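Local coordinates for protein O-ureido-L-serine synthase (Streptomyces lavendulae, PDB 3X44) that joins hydroxyurea to O-acetyl-L-serine with the help of pyridoxal phosphate, making O-ureido-L-serine for D-cycloserine biosynthesis, and also forms cysteine from sulfide, at residues 28-33 with 162-167; 35-38 with 43-46; 188-193 with 230-235. The protein carries 1 engineered substitution. All coordinates share one frame; numbering follows the deposited sequence.

In the fold
From the N terminus, strand 28-33 comes first and later receives the end of helix 147-164 in interaction 1, which closes a loop of well over a hundred residues. Within that loop sits interaction 2, a short closure in which 35-38 folds back on the first turn of helix 43-56. Both meet at Glu159, which forms salt bridges with Lys32 and Arg45. Interaction 3 follows in series: the end of helix 180-192 is tied to the loop that leads into edge strand 238-242. Arg193 links it back to interaction 1 through the carbonyls of Phe164 and Lys167. Strand 28-33, next to one edge of the mixed sheet, and the approach to the other edge are each tied to a helix.

Interaction 1: residues 28-33 with 162-167; sequences SVYVKV and ADFAGK
Phe164 drives one edge of its ring toward the face of Tyr30, a T-shaped pair with planes at 89° and centroids 5.5 Å apart. The leading atom is Phe164 CZ, which comes within 3.8 Å of Tyr30 CD1 and 4.0 Å of Tyr30 CG, the near end of the tyrosine ring. Tyr30 CD1 lies close to the plane of the Phe164 ring, off its edge. Tyr30 CG stands anti to its carbonyl carbon (chi1 -73°), which carries the ring off the strand to meet the end of the helix. This pair is the tight part, and its touching atoms are all ring carbons apart from Tyr30 CB; Leu3 of the third subunit packs against both residues.

Beside this pair the segments do not touch directly. Lys32 NZ and Asp163 OD2 stay 5.4 Å apart, and a water that accepts from Lys32 NZ at 3.0 Å also lies against Asp163 OD2. The opposite charges probably attract weakly at this range; the direct salt bridge of Lys32 is to Glu159. Beyond Phe164 the chain turns out to the surface: Lys167 N bonds to Phe164 O at 2.8 Å, closing a type II beta turn with Gly166 inside it. The arrangement is helix-on-sheet packing in an alpha/beta fold, the C-terminal end of helix 147-164 lying over strand 28-33 of the large mixed sheet in this fold-type II pyridoxal phosphate enzyme.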
# COMPACT_ATOMS: atom_id res chain seq x y z
N SER A 28 10.95 6.57 22.27
CA SER A 28 10.64 5.76 21.10
C SER A 28 11.50 6.27 19.96
O SER A 28 11.52 7.47 19.68
CB SER A 28 9.16 5.89 20.71
OG SER A 28 8.31 5.23 21.62
N VAL A 29 12.22 5.37 19.31
CA VAL A 29 13.07 5.75 18.19
C VAL A 29 12.61 4.99 16.96
O VAL A 29 12.53 3.76 16.98
CB VAL A 29 14.56 5.41 18.46
CG1 VAL A 29 15.41 5.81 17.26
CG2 VAL A 29 15.04 6.15 19.71
N TYR A 30 12.28 5.73 15.92
CA TYR A 30 11.83 5.14 14.67
C TYR A 30 12.91 5.39 13.62
O TYR A 30 13.69 6.33 13.76
CB TYR A 30 10.51 5.78 14.23
CG TYR A 30 9.31 5.36 15.06
CD1 TYR A 30 8.93 6.10 16.19
CD2 TYR A 30 8.54 4.26 14.70
CE1 TYR A 30 7.81 5.75 16.93
CE2 TYR A 30 7.40 3.90 15.45
CZ TYR A 30 7.05 4.65 16.55
OH TYR A 30 5.93 4.32 17.27
N VAL A 31 12.96 4.55 12.60
CA VAL A 31 13.96 4.70 11.54
C VAL A 31 13.36 4.53 10.14
O VAL A 31 12.52 3.65 9.92
CB VAL A 31 15.12 3.67 11.73
CG1 VAL A 31 15.91 4.01 12.98
CG2 VAL A 31 14.57 2.24 11.84
N LYS A 32 13.78 5.39 9.21
CA LYS A 32 13.32 5.31 7.82
C LYS A 32 14.34 4.46 7.08
O LYS A 32 15.52 4.82 6.97
CB LYS A 32 13.24 6.71 7.18
CG LYS A 32 12.36 6.78 5.92
CD LYS A 32 11.61 8.11 5.81
CE LYS A 32 10.78 8.21 4.52
NZ LYS A 32 9.78 7.09 4.35
N VAL A 33 13.88 3.31 6.60
CA VAL A 33 14.72 2.35 5.91
C VAL A 33 14.74 2.51 4.39
O VAL A 33 13.99 1.85 3.67
CB VAL A 33 14.27 0.92 6.26
CG1 VAL A 33 15.39 -0.08 5.95
CG2 VAL A 33 13.89 0.86 7.72
N ALA A 162 2.82 11.77 6.73
CA ALA A 162 1.65 10.90 6.67
C ALA A 162 1.70 9.86 7.78
O ALA A 162 0.71 9.60 8.46
CB ALA A 162 1.56 10.21 5.31
N ASP A 163 2.87 9.25 7.96
CA ASP A 163 3.05 8.23 8.98
C ASP A 163 2.89 8.76 10.40
O ASP A 163 2.39 8.06 11.28
CB ASP A 163 4.43 7.58 8.84
CG ASP A 163 4.46 6.47 7.82
OD1 ASP A 163 3.39 6.07 7.32
OD2 ASP A 163 5.56 5.99 7.51
N PHE A 164 3.30 10.01 10.62
CA PHE A 164 3.21 10.60 11.94
C PHE A 164 2.02 11.52 12.16
O PHE A 164 1.89 12.14 13.21
CB PHE A 164 4.51 11.34 12.27
CG PHE A 164 5.60 10.44 12.78
CD1 PHE A 164 6.63 10.04 11.94
CD2 PHE A 164 5.58 9.97 14.09
CE1 PHE A 164 7.62 9.17 12.40
CE2 PHE A 164 6.56 9.11 14.56
CZ PHE A 164 7.59 8.71 13.71
N ALA A 165 1.14 11.61 11.16
CA ALA A 165 -0.04 12.47 11.28
C ALA A 165 -0.88 12.02 12.47
O ALA A 165 -1.21 10.84 12.59
CB ALA A 165 -0.87 12.41 10.00
N GLY A 166 -1.20 12.97 13.34
CA GLY A 166 -1.99 12.66 14.52
C GLY A 166 -1.18 11.98 15.60
O GLY A 166 -1.73 11.56 16.62
N LYS A 167 0.13 11.89 15.39
CA LYS A 167 1.03 11.24 16.35
C LYS A 167 2.16 12.14 16.82
O LYS A 167 2.50 13.14 16.18
CB LYS A 167 1.61 9.97 15.74
CG LYS A 167 0.60 8.85 15.60
CD LYS A 167 1.08 7.82 14.59
CE LYS A 167 -0.09 7.01 14.04
NZ LYS A 167 -0.94 6.46 15.13
O HOH W 1 7.10 6.43 5.55

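Interaction 2: residues 35-38 with 43-46; sequences SFNP and ADRL. Engineered in segment 43-46: Ala43 (natural residue Lys).
Asp44 lays its carboxylate against Asn37 and Pro38, with OD1 doing most of the touching. Asp44 OD1 is 3.4 Å from Asn37 CB and also 3.4 Å from Pro38 CD; the proline CG is equally near. Asp44 OD1 is 3.4 Å from Pro38 N as well, but that nitrogen has no hydrogen to share, so the approach is packing and not a hydrogen bond. The side chains of Asn37 and Asp44 run alongside one another in opposite senses, amide and carboxylate planes 38° apart, and Asp44 CB rests 4.0 Å from Asn37 CB. A matching torsion, CG anti to the carbonyl carbon in both (chi1 -83° in Asn37, -80° in Asp44), lays the two CB-CG branches next to each other. Arg45 crosses Asn37 at about a right angle, its extended chain bringing NE to 4.1 Å from Asn37 ND2; both nitrogens turn to Glu34 OE2, the bond from Asn37 ND2 being weak.

These residues belong to the signature sequence of the cysteine synthase family, in which a loop from strand 28-33 curls into the helix whose first turn carries the cofactor lysine in the natural enzyme. That lysine is Ala43 here, an engineered change, so no internal aldimine can form; the cofactor is held as its adduct with O-ureido-L-serine instead.

The second shell fixes the polar ends. Asp44 OD1 accepts from Gly39 N, binding the helix start to the loop just before it, while Asn37 OD1 accepts from Gly12 N. Arg45 is gripped by two acids, NE by Glu34 and NH2 by Glu159 on helix 147-164, which would be expected to hold its guanidinium firmly in this buried place. Farther out, Ala77 and Met80 of helix 73-85 pack on Asp44, and Phe36 of the third subunit packs on Pro38.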
# COMPACT_ATOMS: atom_id res chain seq x y z
N SER A 35 16.83 1.47 2.35
CA SER A 35 17.42 0.33 1.66
C SER A 35 16.34 -0.35 0.83
O SER A 35 16.63 -1.08 -0.11
CB SER A 35 17.99 -0.66 2.68
OG SER A 35 16.99 -1.08 3.58
N PHE A 36 15.08 -0.11 1.19
CA PHE A 36 13.94 -0.70 0.49
C PHE A 36 13.77 -0.16 -0.94
O PHE A 36 12.95 -0.66 -1.71
CB PHE A 36 12.65 -0.49 1.29
CG PHE A 36 12.47 -1.47 2.43
CD1 PHE A 36 11.81 -2.68 2.22
CD2 PHE A 36 12.95 -1.17 3.70
CE1 PHE A 36 11.62 -3.58 3.27
CE2 PHE A 36 12.78 -2.07 4.76
CZ PHE A 36 12.11 -3.27 4.54
N ASN A 37 14.53 0.88 -1.29
CA ASN A 37 14.47 1.43 -2.64
C ASN A 37 15.14 0.38 -3.53
O ASN A 37 16.05 -0.32 -3.09
CB ASN A 37 15.24 2.75 -2.72
CG ASN A 37 14.41 3.94 -2.25
OD1 ASN A 37 13.25 4.08 -2.65
ND2 ASN A 37 14.99 4.78 -1.41
N PRO A 38 14.72 0.28 -4.80
CA PRO A 38 15.31 -0.71 -5.72
C PRO A 38 16.82 -0.61 -5.87
O PRO A 38 17.50 -1.62 -6.08
CB PRO A 38 14.58 -0.47 -7.05
CG PRO A 38 14.01 0.92 -6.93
CD PRO A 38 13.69 1.10 -5.47
N ALA A 43 19.52 7.38 -2.50
CA ALA A 43 20.01 8.01 -3.73
C ALA A 43 19.06 7.83 -4.90
O ALA A 43 19.08 8.62 -5.85
CB ALA A 43 21.39 7.44 -4.08
N ASP A 44 18.23 6.80 -4.84
CA ASP A 44 17.27 6.52 -5.90
C ASP A 44 16.31 7.70 -6.13
O ASP A 44 15.88 7.95 -7.26
CB ASP A 44 16.44 5.29 -5.54
CG ASP A 44 17.16 3.99 -5.82
OD1 ASP A 44 16.47 2.95 -5.86
OD2 ASP A 44 18.40 3.97 -5.98
N ARG A 45 15.95 8.40 -5.06
CA ARG A 45 15.03 9.52 -5.16
C ARG A 45 15.62 10.67 -5.97
O ARG A 45 14.93 11.30 -6.77
CB ARG A 45 14.64 10.01 -3.76
CG ARG A 45 13.89 8.99 -2.92
CD ARG A 45 13.83 9.44 -1.46
NE ARG A 45 13.29 8.41 -0.58
CZ ARG A 45 12.00 8.29 -0.26
NH1 ARG A 45 11.12 9.15 -0.76
NH2 ARG A 45 11.60 7.32 0.56
N LEU A 46 16.89 10.94 -5.75
CA LEU A 46 17.58 12.01 -6.45
C LEU A 46 17.80 11.63 -7.91
O LEU A 46 17.52 12.42 -8.81
CB LEU A 46 18.93 12.28 -5.77
CG LEU A 46 19.90 13.30 -6.36
CD1 LEU A 46 20.83 13.79 -5.26
CD2 LEU A 46 20.70 12.68 -7.49

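Interaction 3: residues 188-193 with 230-235; sequences MLRVAR and VLDRSV
Arg190 turns the edge of its guanidinium to Asp232 and Ser234, while Val235 lies over one face. Arg190 NH2 donates to Asp232 OD2 at 2.9 Å (159° at the hydrogen), a salt bridge in which the acceptor sits in the guanidinium plane and is met nearly along its C-O axis. The two side chains cross at about a right angle, with guanidinium and carboxylate planes 45° apart. Arg190 NH1 gives a second bond, 2.9 Å to Ser234 OG, also close to the plane. Val235 CG1 presses on the face at 3.5 Å from Arg190 NH2. Bends at chi2 and chi3 bring the guanidinium round from the helix surface to this position. A water accepts from Arg190 NH1 at 2.7 Å and reaches Ser234 O only weakly.

Asp232 is itself steadied. Ser234 OG donates to Asp232 OD1 at 2.6 Å, and Ser234 N reaches the same oxygen at 3.3 Å from the same face of the carboxylate, so one oxygen binds its own turn while the other faces the arginine. The bond from Ser234 N makes this an Asx turn, opening the 3-10 segment 233-235 ahead of strand 238-242. The Arg190 bonds, with one from Gln187 to Asp232 OD2, tie that turn to helix 180-192, whose first residues belong to the cofactor-binding segment 177-181.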
# COMPACT_ATOMS: atom_id res chain seq x y z
N MET A 188 9.66 21.15 4.67
CA MET A 188 8.26 20.75 4.76
C MET A 188 7.89 20.63 6.24
O MET A 188 6.77 20.95 6.64
CB MET A 188 8.02 19.43 4.03
CG MET A 188 8.26 19.51 2.52
SD MET A 188 7.62 21.03 1.74
CE MET A 188 5.90 20.67 1.72
N LEU A 189 8.86 20.19 7.04
CA LEU A 189 8.66 20.06 8.47
C LEU A 189 8.42 21.45 9.05
O LEU A 189 7.63 21.61 9.98
CB LEU A 189 9.89 19.44 9.13
CG LEU A 189 10.07 17.93 9.02
CD1 LEU A 189 11.43 17.54 9.56
CD2 LEU A 189 8.95 17.22 9.77
N ARG A 190 9.12 22.44 8.50
CA ARG A 190 9.01 23.82 8.96
C ARG A 190 7.58 24.34 8.83
O ARG A 190 7.07 25.02 9.73
CB ARG A 190 9.95 24.74 8.16
CG ARG A 190 10.48 25.93 8.96
CD ARG A 190 10.76 27.18 8.10
NE ARG A 190 11.29 26.90 6.77
CZ ARG A 190 12.57 27.07 6.41
NH1 ARG A 190 13.46 27.52 7.28
NH2 ARG A 190 12.94 26.81 5.17
N VAL A 191 6.93 24.02 7.72
CA VAL A 191 5.57 24.48 7.47
C VAL A 191 4.50 23.69 8.23
O VAL A 191 3.60 24.27 8.84
CB VAL A 191 5.25 24.43 5.96
CG1 VAL A 191 3.87 25.01 5.70
CG2 VAL A 191 6.31 25.19 5.19
N ALA A 192 4.60 22.37 8.20
CA ALA A 192 3.59 21.53 8.85
C ALA A 192 3.81 21.23 10.34
O ALA A 192 2.86 21.22 11.11
CB ALA A 192 3.42 20.22 8.06
N ARG A 193 5.05 20.96 10.74
CA ARG A 193 5.33 20.65 12.14
C ARG A 193 6.57 21.39 12.65
O ARG A 193 7.59 20.78 12.96
CB ARG A 193 5.50 19.13 12.32
CG ARG A 193 4.38 18.30 11.68
CD ARG A 193 4.44 16.81 12.07
NE ARG A 193 4.37 16.63 13.52
CZ ARG A 193 3.84 15.57 14.13
NH1 ARG A 193 3.32 14.57 13.43
NH2 ARG A 193 3.83 15.52 15.46
N VAL A 230 22.48 23.60 -2.71
CA VAL A 230 21.07 23.36 -2.41
C VAL A 230 20.71 23.54 -0.94
O VAL A 230 19.52 23.63 -0.59
CB VAL A 230 20.62 21.94 -2.84
CG1 VAL A 230 20.88 21.73 -4.32
CG2 VAL A 230 21.34 20.89 -2.01
N LEU A 231 21.71 23.61 -0.08
CA LEU A 231 21.47 23.74 1.36
C LEU A 231 20.74 24.98 1.86
O LEU A 231 21.12 26.11 1.55
CB LEU A 231 22.79 23.65 2.13
CG LEU A 231 22.64 23.98 3.62
CD1 LEU A 231 21.79 22.90 4.29
CD2 LEU A 231 24.00 24.08 4.29
N ASP A 232 19.68 24.76 2.63
CA ASP A 232 18.95 25.86 3.25
C ASP A 232 19.23 25.70 4.73
O ASP A 232 18.51 25.00 5.46
CB ASP A 232 17.44 25.80 3.01
CG ASP A 232 16.71 26.94 3.71
OD1 ASP A 232 17.40 27.86 4.21
OD2 ASP A 232 15.47 26.92 3.78
N ARG A 233 20.30 26.35 5.17
CA ARG A 233 20.76 26.30 6.54
C ARG A 233 19.70 26.63 7.58
O ARG A 233 19.76 26.15 8.71
CB ARG A 233 21.96 27.24 6.68
CG ARG A 233 22.11 27.90 8.02
CD ARG A 233 23.56 28.08 8.35
NE ARG A 233 23.98 27.21 9.44
CZ ARG A 233 25.24 27.04 9.81
NH1 ARG A 233 26.22 27.68 9.17
NH2 ARG A 233 25.52 26.23 10.83
N SER A 234 18.71 27.43 7.18
CA SER A 234 17.65 27.84 8.10
C SER A 234 16.74 26.73 8.65
O SER A 234 16.04 26.95 9.63
CB SER A 234 16.79 28.93 7.44
OG SER A 234 16.07 28.42 6.33
N VAL A 235 16.76 25.55 8.05
CA VAL A 235 15.91 24.46 8.54
C VAL A 235 16.51 23.71 9.73
O VAL A 235 15.83 22.91 10.37
CB VAL A 235 15.59 23.43 7.43
CG1 VAL A 235 14.99 24.13 6.23
CG2 VAL A 235 16.85 22.67 7.06
O HOH W 2 13.38 28.94 9.63